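Local coordinates for protein probable sensor histidine kinase pdtas (Mycobacterium tuberculosis, PDB 2YKF) that forms the GAF and PAS sensor region of a cytosolic histidine kinase that probably autophosphorylates on binding c-di-GMP when nutrients are scarce, at residues Val52-Gln58 and Asp71-Val77; Gln239-Ala243 and Asn273-Ala277; Ala40-Met44 and Pro65-His69. Where two conformers were deposited one is given. Numbering follows the deposited sequence.

Contact 1: Val52-Gln58 and Asp71-Val77; sequences VLVCVAQ and DAVGTVV
Leu53 and Val77 form an antiparallel hydrogen-bonded pair (Leu53 N-Val77 O 2.9 Å, Val77 N-Leu53 O 2.8 Å), Val54 and Val76 a non-hydrogen-bonded one. Two further backbone bonds, Cys55 N-Thr75 O (2.9 Å) and Gly74 N-Cys55 O (2.7 Å), tie Cys55 to the type II turn Ala72-Thr75 that precedes strand 76-77. Gly74 (phi/psi 90/-10) takes the position suited to glycine, and Thr75 (m) donates from OG1 to Ala72 O (2.7 Å). Short strand 76-77 borders 53-59 at the edge of the antiparallel GAF sheet. Leu53 (mt) sets CB 4.3 Å from CG1 of Val77 (chi1 117°). Val54 and Val76, both t, meet CG2 to CG2 at 4.1 Å; Val52 (t) places CG1 3.6 Å from Val76 CG1. Cys55 (t) points at the turn, SG 4.1 Å from Ala72 CB. Val73 (t) lays CG2 3.8 Å from Gln58 CB. Gln58 (tt) accepts from Ala72 N at OE1 (2.8 Å), while NE2 reaches Thr70 O. Asp71 (t) makes an Asx turn, Val73 N-Asp71 OD1 3.0 Å; a water donates to Gln58 OE1 (2.8 Å) and weakly to Asp71 OD1 (2.6 Å). Asp71 OD2 salt-bridges Arg205 of the second subunit.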
ATOM      1  N   VAL A  52     -23.690   6.082  25.551  1.00 44.18           N
ATOM      2  CA  VAL A  52     -23.442   4.788  24.910  1.00 43.13           C
ATOM      3  C   VAL A  52     -22.323   4.985  23.808  1.00 42.94           C
ATOM      4  O   VAL A  52     -22.240   6.041  23.180  1.00 43.08           O
ATOM      5  CB  VAL A  52     -24.786   4.166  24.358  1.00 44.11           C
ATOM      6  CG1 VAL A  52     -24.554   3.140  23.287  1.00 43.19           C
ATOM      7  CG2 VAL A  52     -25.679   3.529  25.547  1.00 42.10           C
ATOM      8  N   LEU A  53     -21.499   3.965  23.598  1.00 42.74           N
ATOM      9  CA  LEU A  53     -20.389   4.041  22.640  1.00 41.53           C
ATOM     10  C   LEU A  53     -20.699   3.286  21.335  1.00 39.56           C
ATOM     11  O   LEU A  53     -21.206   2.174  21.381  1.00 39.69           O
ATOM     12  CB  LEU A  53     -19.119   3.481  23.270  1.00 40.29           C
ATOM     13  CG  LEU A  53     -18.752   4.036  24.628  1.00 40.66           C
ATOM     14  CD1 LEU A  53     -17.407   3.485  25.066  1.00 35.63           C
ATOM     15  CD2 LEU A  53     -18.757   5.544  24.659  1.00 41.48           C
ATOM     16  N   VAL A  54     -20.305   3.882  20.201  1.00 37.17           N
ATOM     17  CA  VAL A  54     -20.500   3.314  18.891  1.00 34.52           C
ATOM     18  C   VAL A  54     -19.172   3.307  18.127  1.00 33.64           C
ATOM     19  O   VAL A  54     -18.468   4.359  18.041  1.00 30.95           O
ATOM     20  CB  VAL A  54     -21.494   4.185  18.111  1.00 35.64           C
ATOM     21  CG1 VAL A  54     -21.817   3.580  16.742  1.00 33.62           C
ATOM     22  CG2 VAL A  54     -22.756   4.407  18.954  1.00 37.89           C
ATOM     23  N   CYS A  55     -18.798   2.141  17.598  1.00 32.53           N
ATOM     24  CA  CYS A  55     -17.618   2.094  16.675  1.00 30.66           C
ATOM     25  C   CYS A  55     -18.096   2.507  15.270  1.00 29.69           C
ATOM     26  O   CYS A  55     -19.023   1.881  14.679  1.00 28.94           O
ATOM     27  CB  CYS A  55     -16.986   0.703  16.625  1.00 31.52           C
ATOM     28  SG  CYS A  55     -15.624   0.569  15.374  1.00 32.36           S
ATOM     29  N   VAL A  56     -17.485   3.568  14.716  1.00 28.92           N
ATOM     30  CA  VAL A  56     -17.980   4.152  13.484  1.00 26.16           C
ATOM     31  C   VAL A  56     -16.964   3.951  12.322  1.00 27.26           C
ATOM     32  O   VAL A  56     -17.309   4.261  11.199  1.00 25.11           O
ATOM     33  CB  VAL A  56     -18.286   5.686  13.605  1.00 27.37           C
ATOM     34  CG1 VAL A  56     -19.488   5.965  14.594  1.00 29.15           C
ATOM     35  CG2 VAL A  56     -17.050   6.402  14.109  1.00 27.80           C
ATOM     36  N   ALA A  57     -15.775   3.411  12.598  1.00 26.61           N
ATOM     37  CA  ALA A  57     -14.779   3.182  11.524  1.00 26.49           C
ATOM     38  C   ALA A  57     -13.734   2.285  12.040  1.00 26.81           C
ATOM     39  O   ALA A  57     -13.537   2.167  13.273  1.00 27.35           O
ATOM     40  CB  ALA A  57     -14.135   4.506  10.973  1.00 25.35           C
ATOM     41  N   GLN A  58     -13.036   1.616  11.102  1.00 24.87           N
ATOM     42  CA  GLN A  58     -12.046   0.673  11.476  1.00 24.87           C
ATOM     43  C   GLN A  58     -10.984   0.626  10.365  1.00 26.05           C
ATOM     44  O   GLN A  58     -11.333   0.712   9.146  1.00 22.93           O
ATOM     45  CB  GLN A  58     -12.734  -0.704  11.533  1.00 26.35           C
ATOM     46  CG  GLN A  58     -11.728  -1.913  11.714  1.00 28.82           C
ATOM     47  CD  GLN A  58     -12.516  -3.219  11.907  1.00 32.74           C
ATOM     48  OE1 GLN A  58     -13.734  -3.239  11.739  1.00 32.84           O
ATOM     49  NE2 GLN A  58     -11.831  -4.288  12.274  1.00 33.23           N
ATOM     50  N   ASP A  71     -15.609  -7.522  11.385  1.00 35.78           N
ATOM     51  CA  ASP A  71     -15.944  -6.144  11.128  1.00 35.55           C
ATOM     52  C   ASP A  71     -16.572  -5.505  12.369  1.00 35.25           C
ATOM     53  O   ASP A  71     -17.692  -5.839  12.731  1.00 33.29           O
ATOM     54  CB  ASP A  71     -16.887  -6.025   9.940  1.00 34.74           C
ATOM     55  CG  ASP A  71     -17.093  -4.564   9.484  1.00 38.49           C
ATOM     56  OD1 ASP A  71     -16.640  -3.612  10.185  1.00 39.82           O
ATOM     57  OD2 ASP A  71     -17.749  -4.373   8.422  1.00 36.76           O
ATOM     58  N   ALA A  72     -15.885  -4.526  12.966  1.00 34.02           N
ATOM     59  CA  ALA A  72     -16.395  -3.848  14.181  1.00 32.63           C
ATOM     60  C   ALA A  72     -17.304  -2.620  13.977  1.00 33.69           C
ATOM     61  O   ALA A  72     -17.955  -2.104  14.947  1.00 32.80           O
ATOM     62  CB  ALA A  72     -15.191  -3.509  15.151  1.00 33.66           C
ATOM     63  N   VAL A  73     -17.405  -2.147  12.739  1.00 31.74           N
ATOM     64  CA  VAL A  73     -18.123  -0.941  12.444  1.00 31.87           C
ATOM     65  C   VAL A  73     -19.611  -1.153  12.710  1.00 34.27           C
ATOM     66  O   VAL A  73     -20.156  -2.201  12.331  1.00 33.48           O
ATOM     67  CB  VAL A  73     -17.936  -0.519  10.989  1.00 31.36           C
ATOM     68  CG1 VAL A  73     -18.741   0.710  10.736  1.00 31.97           C
ATOM     69  CG2 VAL A  73     -16.402  -0.212  10.711  1.00 28.40           C
ATOM     70  N   GLY A  74     -20.236  -0.166  13.365  1.00 34.43           N
ATOM     71  CA  GLY A  74     -21.655  -0.220  13.712  1.00 38.10           C
ATOM     72  C   GLY A  74     -21.895  -0.860  15.078  1.00 38.63           C
ATOM     73  O   GLY A  74     -23.000  -0.831  15.577  1.00 39.49           O
ATOM     74  N   THR A  75     -20.873  -1.458  15.672  1.00 39.48           N
ATOM     75  CA  THR A  75     -20.965  -2.013  17.038  1.00 40.53           C
ATOM     76  C   THR A  75     -21.390  -0.916  18.053  1.00 40.44           C
ATOM     77  O   THR A  75     -20.762   0.135  18.141  1.00 37.27           O
ATOM     78  CB  THR A  75     -19.589  -2.496  17.537  1.00 40.41           C
ATOM     79  OG1 THR A  75     -19.169  -3.651  16.820  1.00 42.57           O
ATOM     80  CG2 THR A  75     -19.637  -2.868  19.034  1.00 44.51           C
ATOM     81  N   VAL A  76     -22.386  -1.232  18.897  1.00 42.06           N
ATOM     82  CA  VAL A  76     -22.962  -0.266  19.830  1.00 43.76           C
ATOM     83  C   VAL A  76     -22.900  -0.937  21.183  1.00 45.82           C
ATOM     84  O   VAL A  76     -23.350  -2.093  21.369  1.00 45.84           O
ATOM     85  CB  VAL A  76     -24.419   0.063  19.465  1.00 44.25           C
ATOM     86  CG1 VAL A  76     -25.101   0.899  20.575  1.00 45.26           C
ATOM     87  CG2 VAL A  76     -24.528   0.844  18.126  1.00 43.69           C
ATOM     88  N   VAL A  77     -22.286  -0.259  22.123  1.00 47.20           N
ATOM     89  CA  VAL A  77     -21.860  -0.938  23.330  1.00 48.59           C
ATOM     90  C   VAL A  77     -22.084  -0.010  24.526  1.00 48.56           C
ATOM     91  O   VAL A  77     -21.957   1.230  24.416  1.00 46.89           O
ATOM     92  CB  VAL A  77     -20.388  -1.385  23.168  1.00 49.07           C
ATOM     93  CG1 VAL A  77     -19.482  -0.732  24.161  1.00 50.61           C
ATOM     94  CG2 VAL A  77     -20.239  -2.895  23.158  1.00 51.02           C
TER
HETATM   95  O   HOH W   1     -14.399  -3.005   9.053  1.00 34.71           O

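Contact 2: Gln239-Ala243 and Asn273-Ala277; sequences QDLLA and NVGAA
A backbone carbonyl and a carboxamide face each other without bonding: Leu242 O of the helical segment lies 3.0 Å from Asn273 CG and 3.1 Å from Asn273 OD1, two acceptors side by side. In the conformer given, the amide is engaged within its own strand instead. Asn273 (chi1 t, chi2 -99°) accepts from Gly275 N at OD1 (2.9 Å), an Asx turn, and its ND2 makes a weak hydrogen bond to Gly275 O (2.9 Å). Gly275 adopts phi/psi 92/-143, where a CB would be jammed against the preceding carbonyl oxygen, so these backbone angles call for glycine. The helical segment Gln239-Ala243 passes over strand segment Asn273-Ala277 with axes 8.1 Å apart at closest approach and their N-to-C directions 139° apart; Leu242 and Gly275 are the nearest CA pair, at 5.8 Å. No hydrogen bond links the two segments; the leucine side chains supply the apolar part of the contact. Leu241 (tp) swings its CD2 to 3.7 Å from Ala276 CB, and Leu242 (mt) sets CD2 3.9 Å from Gly275 CA and 4.3 Å from Ala276 CB. Leu241 also touches Thr264 and Pro266 on the adjacent strand 258-269. Packing of helix 228-243 on the central strand 272-282 of a five-stranded antiparallel sheet, in strand order 2-1-5-4-3, is characteristic of the PAS fold.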
ATOM      1  N   GLN A 239      11.466  24.149   3.195  1.00 34.63           N
ATOM      2  CA  GLN A 239      11.738  25.272   4.116  1.00 37.00           C
ATOM      3  C   GLN A 239      10.495  25.759   4.848  1.00 36.84           C
ATOM      4  O   GLN A 239      10.572  25.944   6.027  1.00 37.44           O
ATOM      5  CB  GLN A 239      12.375  26.453   3.398  1.00 36.52           C
ATOM      6  CG  GLN A 239      13.721  26.123   2.772  1.00 41.48           C
ATOM      7  CD  GLN A 239      14.389  27.405   2.275  1.00 49.05           C
ATOM      8  OE1 GLN A 239      14.342  28.419   2.971  1.00 48.33           O
ATOM      9  NE2 GLN A 239      14.964  27.380   1.053  1.00 46.86           N
ATOM     10  N   ASP A 240       9.383  25.971   4.136  1.00 36.93           N
ATOM     11  CA  ASP A 240       8.103  26.375   4.736  1.00 39.87           C
ATOM     12  C   ASP A 240       7.508  25.336   5.695  1.00 40.52           C
ATOM     13  O   ASP A 240       6.853  25.671   6.714  1.00 39.73           O
ATOM     14  CB  ASP A 240       7.048  26.644   3.646  1.00 39.78           C
ATOM     15  CG  ASP A 240       7.334  27.924   2.843  1.00 46.10           C
ATOM     16  OD1 ASP A 240       8.231  28.695   3.260  1.00 51.64           O
ATOM     17  OD2 ASP A 240       6.672  28.149   1.792  1.00 51.10           O
ATOM     18  N   LEU A 241       7.656  24.072   5.319  1.00 39.43           N
ATOM     19  CA  LEU A 241       7.151  22.963   6.108  1.00 41.56           C
ATOM     20  C   LEU A 241       7.721  22.987   7.515  1.00 41.82           C
ATOM     21  O   LEU A 241       6.975  22.945   8.529  1.00 43.35           O
ATOM     22  CB  LEU A 241       7.580  21.651   5.409  1.00 41.35           C
ATOM     23  CG  LEU A 241       7.069  20.292   5.861  1.00 43.28           C
ATOM     24  CD1 LEU A 241       5.606  20.263   5.626  1.00 39.85           C
ATOM     25  CD2 LEU A 241       7.804  19.213   5.018  1.00 42.69           C
ATOM     26  N   LEU A 242       9.040  23.056   7.563  1.00 41.75           N
ATOM     27  CA  LEU A 242       9.810  23.037   8.784  1.00 43.46           C
ATOM     28  C   LEU A 242       9.593  24.300   9.650  1.00 45.83           C
ATOM     29  O   LEU A 242       9.634  24.226  10.891  1.00 45.96           O
ATOM     30  CB  LEU A 242      11.276  22.942   8.415  1.00 43.70           C
ATOM     31  CG  LEU A 242      11.635  21.605   7.761  1.00 44.17           C
ATOM     32  CD1 LEU A 242      13.045  21.590   7.195  1.00 43.92           C
ATOM     33  CD2 LEU A 242      11.401  20.421   8.719  1.00 43.68           C
ATOM     34  N   ALA A 243       9.328  25.427   8.979  1.00 46.50           N
ATOM     35  CA  ALA A 243       9.107  26.719   9.655  1.00 49.24           C
ATOM     36  C   ALA A 243       7.685  26.902  10.220  1.00 49.91           C
ATOM     37  O   ALA A 243       7.462  27.821  11.021  1.00 51.32           O
ATOM     38  CB  ALA A 243       9.478  27.886   8.707  1.00 47.96           C
ATOM     39  N   ASN A 273       7.328  22.854  15.714  1.00 38.90           N
ATOM     40  CA  ASN A 273       7.815  21.895  14.719  0.50 37.77           C
ATOM     41  C   ASN A 273       8.918  21.020  15.276  1.00 38.29           C
ATOM     42  O   ASN A 273       9.885  21.533  15.842  1.00 38.72           O
ATOM     43  CB  ASN A 273       8.359  22.648  13.498  0.50 37.32           C
ATOM     44  CG  ASN A 273       8.832  21.700  12.385  0.50 34.35           C
ATOM     45  OD1 ASN A 273      10.030  21.426  12.262  0.50 28.62           O
ATOM     46  ND2 ASN A 273       7.885  21.206  11.573  0.50 29.08           N
ATOM     47  N   VAL A 274       8.772  19.713  15.145  1.00 36.40           N
ATOM     48  CA  VAL A 274       9.796  18.768  15.504  1.00 36.53           C
ATOM     49  C   VAL A 274      10.203  17.956  14.251  1.00 35.34           C
ATOM     50  O   VAL A 274      10.435  16.769  14.321  1.00 37.85           O
ATOM     51  CB  VAL A 274       9.330  17.875  16.671  1.00 36.72           C
ATOM     52  CG1 VAL A 274       9.110  18.773  18.007  1.00 37.00           C
ATOM     53  CG2 VAL A 274       8.058  17.039  16.288  1.00 36.67           C
ATOM     54  N   GLY A 275      10.314  18.662  13.124  1.00 34.95           N
ATOM     55  CA  GLY A 275      10.678  18.127  11.830  1.00 31.43           C
ATOM     56  C   GLY A 275       9.470  17.714  10.975  1.00 30.05           C
ATOM     57  O   GLY A 275       8.399  18.379  10.971  1.00 28.63           O
ATOM     58  N   ALA A 276       9.653  16.611  10.227  1.00 28.70           N
ATOM     59  CA  ALA A 276       8.704  16.224   9.204  1.00 27.17           C
ATOM     60  C   ALA A 276       8.867  14.765   8.789  1.00 27.90           C
ATOM     61  O   ALA A 276       9.924  14.171   8.961  1.00 26.24           O
ATOM     62  CB  ALA A 276       8.801  17.143   7.931  1.00 28.04           C
ATOM     63  N   ALA A 277       7.782  14.195   8.263  1.00 28.15           N
ATOM     64  CA  ALA A 277       7.856  12.849   7.634  1.00 28.73           C
ATOM     65  C   ALA A 277       7.664  13.141   6.165  1.00 29.19           C
ATOM     66  O   ALA A 277       6.940  14.083   5.805  1.00 30.37           O
ATOM     67  CB  ALA A 277       6.740  11.901   8.180  1.00 27.18           C
TER

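Contact 3: Ala40-Met44 and Pro65-His69; sequences ADYLM and PTVVH
The carboxylate of Asp41 holds Pro65-His69 through both oxygens: Thr66 OG1 donates to Asp41 OD1 at 2.5 Å, a very short bond, and Val67 N donates to Asp41 OD2 at 2.8 Å and an almost straight 166°. Asp41 takes chi1 m with chi2 -85°, its CA-to-CB bond directed at the loop; the nearest CA pair is Asp41 and Thr66, 6.2 Å apart. Thr66 (chi1 t) uses the same hydroxyl as acceptor for Val68 N (Val68 N to Thr66 OG1 3.0 Å), so one group serves both an ST turn and the link to the strand. A water lies 2.6 Å from Asp41 OD2 and 2.9 Å from Pro65 O. The extended residues Asp41-Met44 start the central strand 41-47 of the antiparallel GAF sheet, whereas 65-69 is irregular and belongs to the connection from strand 53-59 to strand 76-77. Beyond the polar cluster, the valines pack against strand 41-47: Val67 (m) CG2 lies 3.5 Å from the carboxylate oxygen Asp41 OD2; Val68 (t) sets its CG2 3.7 Å from Asp41 CB and its CG1 4.4 Å from Leu43 CD1, an apolar pair. Tyr42 points away from the loop and packs on Trp31 and Leu34 of helix 18-38.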
ATOM      1  N   ALA A  40      -0.607  -1.907  13.287  1.00 27.00           N
ATOM      2  CA  ALA A  40      -1.715  -2.087  14.231  1.00 28.05           C
ATOM      3  C   ALA A  40      -3.028  -1.803  13.605  1.00 28.06           C
ATOM      4  O   ALA A  40      -3.133  -0.937  12.686  1.00 25.97           O
ATOM      5  CB  ALA A  40      -1.487  -1.117  15.512  1.00 26.84           C
ATOM      6  N   ASP A  41      -4.077  -2.440  14.151  1.00 27.51           N
ATOM      7  CA  ASP A  41      -5.432  -2.093  13.852  1.00 27.64           C
ATOM      8  C   ASP A  41      -5.942  -0.871  14.643  1.00 29.73           C
ATOM      9  O   ASP A  41      -5.553  -0.667  15.812  1.00 28.62           O
ATOM     10  CB  ASP A  41      -6.338  -3.278  14.241  1.00 28.32           C
ATOM     11  CG  ASP A  41      -6.038  -4.496  13.467  1.00 30.62           C
ATOM     12  OD1 ASP A  41      -6.614  -4.566  12.356  1.00 29.68           O
ATOM     13  OD2 ASP A  41      -5.278  -5.396  13.954  1.00 31.25           O
ATOM     14  N   TYR A  42      -6.817  -0.044  14.042  1.00 28.58           N
ATOM     15  CA  TYR A  42      -7.463   1.016  14.874  1.00 28.57           C
ATOM     16  C   TYR A  42      -8.941   0.924  14.719  1.00 30.20           C
ATOM     17  O   TYR A  42      -9.468   0.617  13.582  1.00 27.73           O
ATOM     18  CB  TYR A  42      -7.031   2.442  14.417  1.00 29.13           C
ATOM     19  CG  TYR A  42      -5.629   2.795  14.873  1.00 29.24           C
ATOM     20  CD1 TYR A  42      -4.505   2.394  14.138  1.00 30.57           C
ATOM     21  CD2 TYR A  42      -5.429   3.518  16.087  1.00 33.71           C
ATOM     22  CE1 TYR A  42      -3.210   2.660  14.604  1.00 29.90           C
ATOM     23  CE2 TYR A  42      -4.180   3.812  16.549  1.00 31.56           C
ATOM     24  CZ  TYR A  42      -3.064   3.421  15.785  1.00 31.98           C
ATOM     25  OH  TYR A  42      -1.829   3.770  16.232  1.00 30.52           O
ATOM     26  N   LEU A  43      -9.651   1.268  15.789  1.00 28.11           N
ATOM     27  CA  LEU A  43     -11.068   1.419  15.703  1.00 28.81           C
ATOM     28  C   LEU A  43     -11.372   2.840  16.132  1.00 29.06           C
ATOM     29  O   LEU A  43     -10.706   3.322  16.983  1.00 29.33           O
ATOM     30  CB  LEU A  43     -11.744   0.441  16.645  1.00 29.44           C
ATOM     31  CG  LEU A  43     -12.185  -0.926  16.124  1.00 33.58           C
ATOM     32  CD1 LEU A  43     -11.215  -1.665  15.337  1.00 36.67           C
ATOM     33  CD2 LEU A  43     -12.656  -1.781  17.319  1.00 31.58           C
ATOM     34  N   MET A  44     -12.394   3.465  15.566  1.00 26.34           N
ATOM     35  CA  MET A  44     -12.791   4.799  15.974  1.00 29.44           C
ATOM     36  C   MET A  44     -14.127   4.723  16.716  1.00 30.32           C
ATOM     37  O   MET A  44     -15.084   4.198  16.205  1.00 32.04           O
ATOM     38  CB  MET A  44     -12.980   5.701  14.770  1.00 27.38           C
ATOM     39  CG  MET A  44     -13.399   7.124  15.177  1.00 31.54           C
ATOM     40  SD  MET A  44     -13.693   8.190  13.717  1.00 32.15           S
ATOM     41  CE  MET A  44     -12.003   8.674  13.517  1.00 32.05           C
ATOM     42  N   PRO A  65      -0.002  -8.413  10.090  1.00 32.32           N
ATOM     43  CA  PRO A  65      -1.342  -9.053  10.329  1.00 32.43           C
ATOM     44  C   PRO A  65      -2.311  -8.251  11.164  1.00 31.73           C
ATOM     45  O   PRO A  65      -1.900  -7.539  12.060  1.00 31.98           O
ATOM     46  CB  PRO A  65      -0.979 -10.350  11.093  1.00 35.20           C
ATOM     47  CG  PRO A  65       0.353 -10.109  11.664  1.00 33.56           C
ATOM     48  CD  PRO A  65       1.096  -9.247  10.648  1.00 32.97           C
ATOM     49  N   THR A  66      -3.604  -8.405  10.893  1.00 30.96           N
ATOM     50  CA  THR A  66      -4.640  -7.818  11.727  1.00 29.81           C
ATOM     51  C   THR A  66      -4.863  -8.733  12.974  1.00 31.64           C
ATOM     52  O   THR A  66      -4.582  -9.908  12.916  1.00 30.78           O
ATOM     53  CB  THR A  66      -5.958  -7.699  10.932  1.00 28.83           C
ATOM     54  OG1 THR A  66      -6.929  -6.994  11.685  1.00 28.34           O
ATOM     55  CG2 THR A  66      -6.575  -9.085  10.616  1.00 27.00           C
ATOM     56  N   VAL A  67      -5.408  -8.184  14.034  1.00 30.68           N
ATOM     57  CA  VAL A  67      -5.894  -8.995  15.163  1.00 33.21           C
ATOM     58  C   VAL A  67      -7.364  -8.732  15.321  1.00 33.30           C
ATOM     59  O   VAL A  67      -8.021  -9.281  16.214  1.00 34.36           O
ATOM     60  CB  VAL A  67      -5.098  -8.740  16.456  1.00 33.06           C
ATOM     61  CG1 VAL A  67      -3.599  -9.101  16.176  1.00 34.11           C
ATOM     62  CG2 VAL A  67      -5.282  -7.266  16.967  1.00 31.38           C
ATOM     63  N   VAL A  68      -7.928  -7.964  14.383  1.00 31.10           N
ATOM     64  CA  VAL A  68      -9.346  -7.721  14.391  1.00 31.20           C
ATOM     65  C   VAL A  68      -9.939  -8.239  13.080  1.00 33.50           C
ATOM     66  O   VAL A  68     -10.062  -7.503  12.107  1.00 31.78           O
ATOM     67  CB  VAL A  68      -9.684  -6.220  14.653  1.00 31.48           C
ATOM     68  CG1 VAL A  68     -11.119  -6.055  14.977  1.00 28.98           C
ATOM     69  CG2 VAL A  68      -8.763  -5.682  15.780  1.00 31.52           C
ATOM     70  N   HIS A  69     -10.281  -9.521  13.077  1.00 34.50           N
ATOM     71  CA  HIS A  69     -10.647 -10.234  11.857  1.00 36.79           C
ATOM     72  C   HIS A  69     -12.086  -9.976  11.522  1.00 37.05           C
ATOM     73  O   HIS A  69     -12.475 -10.094  10.354  1.00 39.02           O
ATOM     74  CB  HIS A  69     -10.398 -11.747  12.014  1.00 37.48           C
ATOM     75  CG  HIS A  69      -8.960 -12.090  12.053  1.00 37.82           C
ATOM     76  ND1 HIS A  69      -8.248 -12.427  10.922  1.00 42.22           N
ATOM     77  CD2 HIS A  69      -8.068 -12.054  13.069  1.00 40.16           C
ATOM     78  CE1 HIS A  69      -6.978 -12.599  11.247  1.00 40.50           C
ATOM     79  NE2 HIS A  69      -6.846 -12.382  12.547  1.00 42.14           N
TER
HETATM   80  O   HOH W   2      -2.649  -5.671  14.101  1.00 32.83           O

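From the N terminus, contact 3 opens on strand 41-47 and contact 1 on the next strand, 53-59; the chain then returns through 65-69, closing contact 3, and reaches 71-77, closing contact 1. The two therefore cross, and together they bind the connection after strand 53-59 to the GAF sheet at successive points. Their strands are neighbours, Val56 and Ala57 pairing with Met44, and Gln58 packs on Leu43 and Val68. Both also meet the second subunit. Contact 2 follows in series, joining helix 228-243 to strand 272-282 in the PAS domain; its centre is about 36 Å from that of contact 1 and 30 Å from that of contact 3.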